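Local coordinates for protein Methylcobalamin\: coenzyme M methyltransferase (Methanosarcina mazei, PDB 4AY7) that probably transfers the methyl group of a methylated corrinoid to coenzyme M during methanogenesis, using a zinc ion held in a TIM-barrel fold, at residues G273-G278 and G316-L321. Numbering follows the deposited sequence.
Sequences GSAKKG and GGIDVL. With MG (magnesium ion), chain D.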
loop_
_atom_site.group_PDB
_atom_site.type_symbol
_atom_site.label_atom_id
_atom_site.label_comp_id
_atom_site.label_asym_id
_atom_site.label_seq_id
_atom_site.Cartn_x
_atom_site.Cartn_y
_atom_site.Cartn_z
ATOM N N GLY A 273 -0.318 -4.309 -18.275
ATOM C CA GLY A 273 -0.019 -5.438 -19.099
ATOM C C GLY A 273 0.171 -6.625 -18.222
ATOM O O GLY A 273 -0.233 -6.615 -17.063
ATOM N N SER A 274 0.755 -7.679 -18.809
ATOM C CA SER A 274 0.860 -8.943 -18.141
ATOM C C SER A 274 1.938 -8.960 -17.076
ATOM O O SER A 274 2.884 -8.187 -17.104
ATOM C CB SER A 274 1.211 -9.988 -19.184
ATOM O OG SER A 274 2.548 -9.781 -19.686
ATOM N N ALA A 275 1.799 -9.845 -16.126
ATOM C CA ALA A 275 2.876 -10.037 -15.180
ATOM C C ALA A 275 4.212 -10.408 -15.931
ATOM O O ALA A 275 5.314 -9.905 -15.589
ATOM C CB ALA A 275 2.489 -11.140 -14.187
ATOM N N LYS A 276 4.118 -11.234 -16.964
ATOM C CA LYS A 276 5.266 -11.644 -17.728
ATOM C C LYS A 276 5.996 -10.410 -18.290
ATOM O O LYS A 276 7.232 -10.313 -18.176
ATOM C CB LYS A 276 4.825 -12.614 -18.820
ATOM C CG LYS A 276 5.983 -13.130 -19.699
ATOM C CD LYS A 276 5.431 -13.698 -21.002
ATOM C CE LYS A 276 6.467 -13.682 -22.144
ATOM N NZ LYS A 276 6.220 -12.598 -23.170
ATOM N N LYS A 277 5.221 -9.428 -18.752
ATOM C CA LYS A 277 5.802 -8.287 -19.360
ATOM C C LYS A 277 6.469 -7.439 -18.244
ATOM O O LYS A 277 7.661 -6.974 -18.365
ATOM C CB LYS A 277 4.766 -7.493 -20.130
ATOM C CG LYS A 277 5.304 -6.176 -20.639
ATOM C CD LYS A 277 4.213 -5.292 -21.255
ATOM C CE LYS A 277 4.844 -4.456 -22.402
ATOM N NZ LYS A 277 4.151 -3.186 -22.784
ATOM N N GLY A 278 5.733 -7.233 -17.153
ATOM C CA GLY A 278 6.303 -6.508 -16.028
ATOM C C GLY A 278 7.625 -7.107 -15.542
ATOM O O GLY A 278 8.595 -6.359 -15.222
ATOM N N GLY A 316 2.887 -16.324 -15.372
ATOM C CA GLY A 316 3.645 -15.192 -15.830
ATOM C C GLY A 316 4.772 -14.855 -14.906
ATOM O O GLY A 316 5.591 -13.966 -15.218
ATOM N N GLY A 317 4.812 -15.501 -13.759
ATOM C CA GLY A 317 5.888 -15.325 -12.799
ATOM C C GLY A 317 5.742 -14.307 -11.672
ATOM O O GLY A 317 6.752 -13.899 -11.054
ATOM N N ILE A 318 4.507 -13.852 -11.402
ATOM C CA ILE A 318 4.260 -12.996 -10.259
ATOM C C ILE A 318 4.883 -13.583 -9.012
ATOM O O ILE A 318 4.923 -14.803 -8.848
ATOM C CB ILE A 318 2.734 -12.788 -10.078
ATOM C CG1 ILE A 318 2.488 -11.435 -9.465
ATOM C CG2 ILE A 318 2.060 -13.920 -9.246
ATOM C CD1 ILE A 318 2.635 -10.264 -10.456
ATOM N N ASP A 319 5.453 -12.730 -8.170
ATOM C CA ASP A 319 6.132 -13.164 -6.992
ATOM C C ASP A 319 5.252 -13.330 -5.787
ATOM O O ASP A 319 5.514 -14.164 -4.909
ATOM C CB ASP A 319 7.305 -12.247 -6.738
ATOM C CG ASP A 319 8.256 -12.217 -7.911
ATOM O OD1 ASP A 319 8.865 -13.271 -8.138
ATOM O OD2 ASP A 319 8.341 -11.237 -8.678
ATOM N N VAL A 320 4.272 -12.463 -5.687
ATOM C CA VAL A 320 3.248 -12.459 -4.650
ATOM C C VAL A 320 1.899 -12.200 -5.339
ATOM O O VAL A 320 1.730 -11.158 -6.013
ATOM C CB VAL A 320 3.451 -11.386 -3.576
ATOM C CG1 VAL A 320 2.201 -11.305 -2.675
ATOM C CG2 VAL A 320 4.753 -11.647 -2.739
ATOM N N LEU A 321 1.011 -13.174 -5.269
ATOM C CA LEU A 321 -0.295 -13.046 -5.968
ATOM C C LEU A 321 -1.178 -12.150 -5.115
ATOM O O LEU A 321 -1.350 -12.386 -3.888
ATOM C CB LEU A 321 -0.953 -14.371 -6.157
ATOM C CG LEU A 321 -2.348 -14.451 -6.784
ATOM C CD1 LEU A 321 -2.257 -13.846 -8.170
ATOM C CD2 LEU A 321 -3.013 -15.834 -6.789
HETATM MG MG MG D . 10.009 -14.997 -8.853
HETATM O O HOH W 1 8.948 -15.660 -10.521
HETATM O O HOH W 2 9.420 -16.276 -7.394
#
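In the TIM barrel of this URO-D family member, the first turn of helix 275-282 meets the turn that leads from helix 303-315 into strand 320-323, with the side chain of Ile318 about 14 Å from the bound zinc ion. The touch is slight, one methyl-to-methyl contact beside a backbone approach to Gly316 O. Ala275 points its methyl at the turn, where CB lies 3.8 Å from Ile318 CD1. Ile318 turns CG1 roughly anti to the backbone N (chi1 -150°), leaving CG2 between N and the carbonyl carbon; CG1 carries CD1 to the alanine. Beside this pair the backbones come close enough for Lys276 CA to make a CA-H...O contact of 3.4 Å with Gly316 O, bent to 133° at the hydrogen; the lysine chain then leads away, CG anti to its own N. Each helix end has its own device: Ser274 is the N-cap of helix 275-282, its OG accepting from Lys277 N at 2.9 Å, while Gly317 closes helix 303-315 with a Schellman motif at positive phi (94°). Just beyond, Asp319 divides its carboxylate: OD2 takes a salt bridge from Lys279 and a hydrogen bond from Leu288 N, which should restrain its rotation, and OD1 binds magnesium at 2.2 Å. One water on that metal, 2.1 Å from the magnesium ion, also donates to Gly317 O.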